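Local coordinates for Yop proteins translocation protein Q (PDB 3UEP) that forms part of the Yop type III secretion machinery of Yersinia, this chain being its FliN-like C-terminal fragment made from an internal translation start, at residues R63-R69 against E82-T88. Numbering follows the deposited sequence.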
ATOM      1  N   ARG A  63       9.044  -4.867   0.342  1.00 51.00           N
ATOM      2  CA  ARG A  63      10.156  -3.926   0.477  1.00 47.53           C
ATOM      3  C   ARG A  63      10.020  -2.775  -0.521  1.00 41.83           C
ATOM      4  O   ARG A  63       9.622  -2.979  -1.663  1.00 43.88           O
ATOM      5  CB  ARG A  63      11.489  -4.627   0.217  1.00 62.27           C
ATOM      6  CG  ARG A  63      11.931  -5.616   1.286  1.00 75.79           C
ATOM      7  CD  ARG A  63      13.404  -5.985   1.086  1.00 82.34           C
ATOM      8  NE  ARG A  63      13.870  -7.006   2.022  1.00 88.93           N
ATOM      9  CZ  ARG A  63      14.105  -8.275   1.695  1.00 93.50           C
ATOM     10  NH1 ARG A  63      13.925  -8.693   0.447  1.00 94.81           N
ATOM     11  NH2 ARG A  63      14.528  -9.130   2.616  1.00 95.34           N
ATOM     12  N   LEU A  64      10.393  -1.574  -0.099  1.00 42.41           N
ATOM     13  CA  LEU A  64      10.189  -0.371  -0.899  1.00 40.14           C
ATOM     14  C   LEU A  64      10.971  -0.415  -2.216  1.00 39.25           C
ATOM     15  O   LEU A  64      12.195  -0.529  -2.224  1.00 40.62           O
ATOM     16  CB  LEU A  64      10.565   0.875  -0.087  1.00 35.31           C
ATOM     17  CG  LEU A  64      10.441   2.223  -0.797  1.00 36.20           C
ATOM     18  CD1 LEU A  64       8.988   2.464  -1.202  1.00 32.45           C
ATOM     19  CD2 LEU A  64      10.962   3.380   0.083  1.00 35.19           C
ATOM     20  N   LEU A  65      10.254  -0.296  -3.329  1.00 27.54           N
ATOM     21  CA  LEU A  65      10.855  -0.403  -4.650  1.00 32.92           C
ATOM     22  C   LEU A  65      10.867   0.951  -5.358  1.00 37.64           C
ATOM     23  O   LEU A  65      11.680   1.197  -6.238  1.00 42.22           O
ATOM     24  CB  LEU A  65      10.069  -1.428  -5.473  1.00 39.64           C
ATOM     25  CG  LEU A  65      10.388  -1.670  -6.941  1.00 52.30           C
ATOM     26  CD1 LEU A  65      11.567  -2.599  -7.038  1.00 57.74           C
ATOM     27  CD2 LEU A  65       9.188  -2.292  -7.610  1.00 57.98           C
ATOM     28  N   GLY A  66       9.953   1.833  -4.982  1.00 37.44           N
ATOM     29  CA  GLY A  66       9.887   3.134  -5.620  1.00 33.15           C
ATOM     30  C   GLY A  66       8.652   3.927  -5.269  1.00 32.16           C
ATOM     31  O   GLY A  66       7.819   3.484  -4.466  1.00 35.36           O
ATOM     32  N   HIS A  67       8.533   5.099  -5.882  1.00 34.13           N
ATOM     33  CA  HIS A  67       7.478   6.057  -5.554  1.00 37.55           C
ATOM     34  C   HIS A  67       6.815   6.529  -6.843  1.00 36.34           C
ATOM     35  O   HIS A  67       7.446   6.597  -7.894  1.00 35.41           O
ATOM     36  CB  HIS A  67       8.041   7.262  -4.797  1.00 38.83           C
ATOM     37  CG  HIS A  67       8.841   6.904  -3.579  1.00 45.55           C
ATOM     38  ND1 HIS A  67       8.310   6.924  -2.303  1.00 52.51           N
ATOM     39  CD2 HIS A  67      10.141   6.547  -3.438  1.00 35.88           C
ATOM     40  CE1 HIS A  67       9.247   6.588  -1.430  1.00 45.98           C
ATOM     41  NE2 HIS A  67      10.366   6.356  -2.095  1.00 47.95           N
ATOM     42  N   GLY A  68       5.533   6.846  -6.749  1.00 31.16           N
ATOM     43  CA  GLY A  68       4.749   7.213  -7.904  1.00 30.12           C
ATOM     44  C   GLY A  68       3.593   8.112  -7.508  1.00 36.57           C
ATOM     45  O   GLY A  68       3.501   8.567  -6.372  1.00 34.94           O
ATOM     46  N   ARG A  69       2.692   8.339  -8.451  1.00 34.64           N
ATOM     47  CA  ARG A  69       1.564   9.227  -8.250  0.62 37.09           C
ATOM     48  C   ARG A  69       0.294   8.552  -8.749  1.00 38.26           C
ATOM     49  O   ARG A  69       0.299   7.947  -9.819  1.00 45.70           O
ATOM     50  CB  ARG A  69       1.813  10.511  -9.036  0.62 43.50           C
ATOM     51  CG  ARG A  69       0.727  11.554  -8.933  0.62 50.76           C
ATOM     52  CD  ARG A  69       1.218  12.858  -9.535  0.62 55.76           C
ATOM     53  NE  ARG A  69       1.273  12.802 -10.991  0.62 56.52           N
ATOM     54  CZ  ARG A  69       0.372  13.375 -11.781  0.62 66.10           C
ATOM     55  NH1 ARG A  69      -0.644  14.048 -11.243  0.62 58.64           N
ATOM     56  NH2 ARG A  69       0.486  13.279 -13.103  0.62 76.28           N
ATOM     57  N   GLU A  82       7.640   7.787 -10.637  1.00 28.20           N
ATOM     58  CA  GLU A  82       8.370   9.040 -10.516  1.00 34.55           C
ATOM     59  C   GLU A  82       9.819   8.810 -10.151  1.00 34.21           C
ATOM     60  O   GLU A  82      10.696   9.593 -10.512  1.00 42.04           O
ATOM     61  CB  GLU A  82       7.704   9.945  -9.471  1.00 25.34           C
ATOM     62  CG  GLU A  82       6.380  10.534  -9.997  1.00 50.91           C
ATOM     63  CD  GLU A  82       5.698  11.478  -9.021  1.00 56.80           C
ATOM     64  OE1 GLU A  82       6.011  11.421  -7.808  1.00 64.49           O
ATOM     65  OE2 GLU A  82       4.838  12.270  -9.472  1.00 55.41           O
ATOM     66  N   ARG A  83      10.061   7.701  -9.470  1.00 39.38           N
ATOM     67  CA  ARG A  83      11.353   7.439  -8.862  0.53 40.63           C
ATOM     68  C   ARG A  83      11.449   5.959  -8.484  1.00 37.39           C
ATOM     69  O   ARG A  83      10.472   5.369  -8.035  1.00 37.44           O
ATOM     70  CB  ARG A  83      11.494   8.328  -7.623  0.53 40.16           C
ATOM     71  CG  ARG A  83      12.864   8.368  -7.000  0.53 47.29           C
ATOM     72  CD  ARG A  83      12.910   9.409  -5.882  0.53 43.32           C
ATOM     73  NE  ARG A  83      11.719   9.368  -5.038  0.53 37.53           N
ATOM     74  CZ  ARG A  83      11.638   9.926  -3.832  0.53 40.26           C
ATOM     75  NH1 ARG A  83      12.678  10.569  -3.320  0.53 53.55           N
ATOM     76  NH2 ARG A  83      10.520   9.849  -3.133  0.53 36.07           N
ATOM     77  N   LEU A  84      12.638   5.397  -8.561  1.00 45.98           N
ATOM     78  CA  LEU A  84      12.865   4.016  -8.223  1.00 40.94           C
ATOM     79  C   LEU A  84      13.968   3.901  -7.283  1.00 39.20           C
ATOM     80  O   LEU A  84      14.942   4.519  -7.407  1.00 49.82           O
ATOM     81  CB  LEU A  84      13.180   3.185  -9.451  1.00 41.65           C
ATOM     82  CG  LEU A  84      12.073   3.109 -10.464  1.00 42.44           C
ATOM     83  CD1 LEU A  84      12.619   2.821 -11.745  1.00 45.88           C
ATOM     84  CD2 LEU A  84      10.986   2.193 -10.130  1.00 35.41           C
ATOM     85  N   THR A  85      13.804   3.067  -6.311  1.00 51.19           N
ATOM     86  CA  THR A  85      14.871   2.922  -5.336  1.00 60.52           C
ATOM     87  C   THR A  85      15.571   1.564  -5.484  1.00 57.26           C
ATOM     88  O   THR A  85      14.994   0.588  -5.973  1.00 51.23           O
ATOM     89  CB  THR A  85      14.375   3.152  -3.887  1.00 64.78           C
ATOM     90  OG1 THR A  85      13.570   2.047  -3.464  1.00 68.56           O
ATOM     91  CG2 THR A  85      13.551   4.433  -3.802  1.00 71.56           C
ATOM     92  N   GLU A  86      16.830   1.520  -5.079  1.00 59.62           N
ATOM     93  CA  GLU A  86      17.599   0.296  -5.129  1.00 57.43           C
ATOM     94  C   GLU A  86      17.117  -0.579  -3.994  1.00 59.30           C
ATOM     95  O   GLU A  86      16.850  -0.090  -2.895  1.00 62.72           O
ATOM     96  CB  GLU A  86      19.071   0.625  -4.940  1.00 66.80           C
ATOM     97  CG  GLU A  86      20.021  -0.410  -5.484  1.00 79.46           C
ATOM     98  CD  GLU A  86      21.463  -0.033  -5.220  1.00 89.92           C
ATOM     99  OE1 GLU A  86      21.869  -0.031  -4.035  1.00 86.69           O
ATOM    100  OE2 GLU A  86      22.185   0.272  -6.198  1.00 94.46           O
ATOM    101  N   VAL A  87      16.985  -1.874  -4.255  1.00 54.17           N
ATOM    102  CA  VAL A  87      16.513  -2.789  -3.232  1.00 51.61           C
ATOM    103  C   VAL A  87      16.811  -4.229  -3.614  1.00 53.53           C
ATOM    104  O   VAL A  87      16.847  -4.572  -4.796  1.00 57.16           O
ATOM    105  CB  VAL A  87      14.995  -2.624  -2.981  1.00 49.43           C
ATOM    106  CG1 VAL A  87      14.198  -3.076  -4.187  1.00 41.80           C
ATOM    107  CG2 VAL A  87      14.569  -3.412  -1.756  1.00 52.96           C
ATOM    108  N   THR A  88      17.018  -5.065  -2.601  1.00 47.71           N
ATOM    109  CA  THR A  88      17.275  -6.481  -2.806  1.00 45.02           C
ATOM    110  C   THR A  88      16.011  -7.299  -2.675  1.00 46.76           C
ATOM    111  O   THR A  88      15.401  -7.365  -1.614  1.00 55.24           O
ATOM    112  CB  THR A  88      18.286  -7.005  -1.812  1.00 53.53           C
ATOM    113  OG1 THR A  88      19.502  -6.263  -1.953  1.00 59.21           O
ATOM    114  CG2 THR A  88      18.557  -8.479  -2.069  1.00 58.25           C
TER
HETATM  115  O   HOH W   1       4.062  11.864 -12.161  1.00 57.73           O
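One carbonyl, His67 O, takes two backbone hydrogen bonds at once, from Glu82 N at 3.0 Å and, in a more bent bond, from Arg83 N at 3.2 Å. Glu82 and Arg83 thus both sit opposite His67, a classic beta bulge in strand 76-84. His67 N closes the same pair by donating to Arg83 O at 2.9 Å; farther on, Thr85 N donates to Leu65 O at 2.8 Å, just past the strand's end. Gly66 faces Leu84 in a non-hydrogen-bonded pair, its CA only 3.3 Å from Arg83 O; a CB here would clash with that oxygen. These strands form the last antiparallel hairpin of the FliN-type C-terminal domain, and strand 63-73 carries a second classic bulge, Leu65 and Gly66 both facing Leu58 on strand 55-60. On the face shared by His67 and Arg83, Arg83 NH2 lies over the imidazole, 3.3 Å from His67 CD2, while Thr85 CG2 meets the ring edge. On the Leu84 face, Leu65 packs on Leu37 and Leu84 on Leu40, both of the second subunit. Toward the C-terminal side of 82-88, Leu65 CD1 touches Val87 CG1 at 3.9 Å. At the Arg69 end, a long salt bridge joins Arg69 NE to Glu82 OE2 at 3.9 Å, with a water bridging the same two atoms.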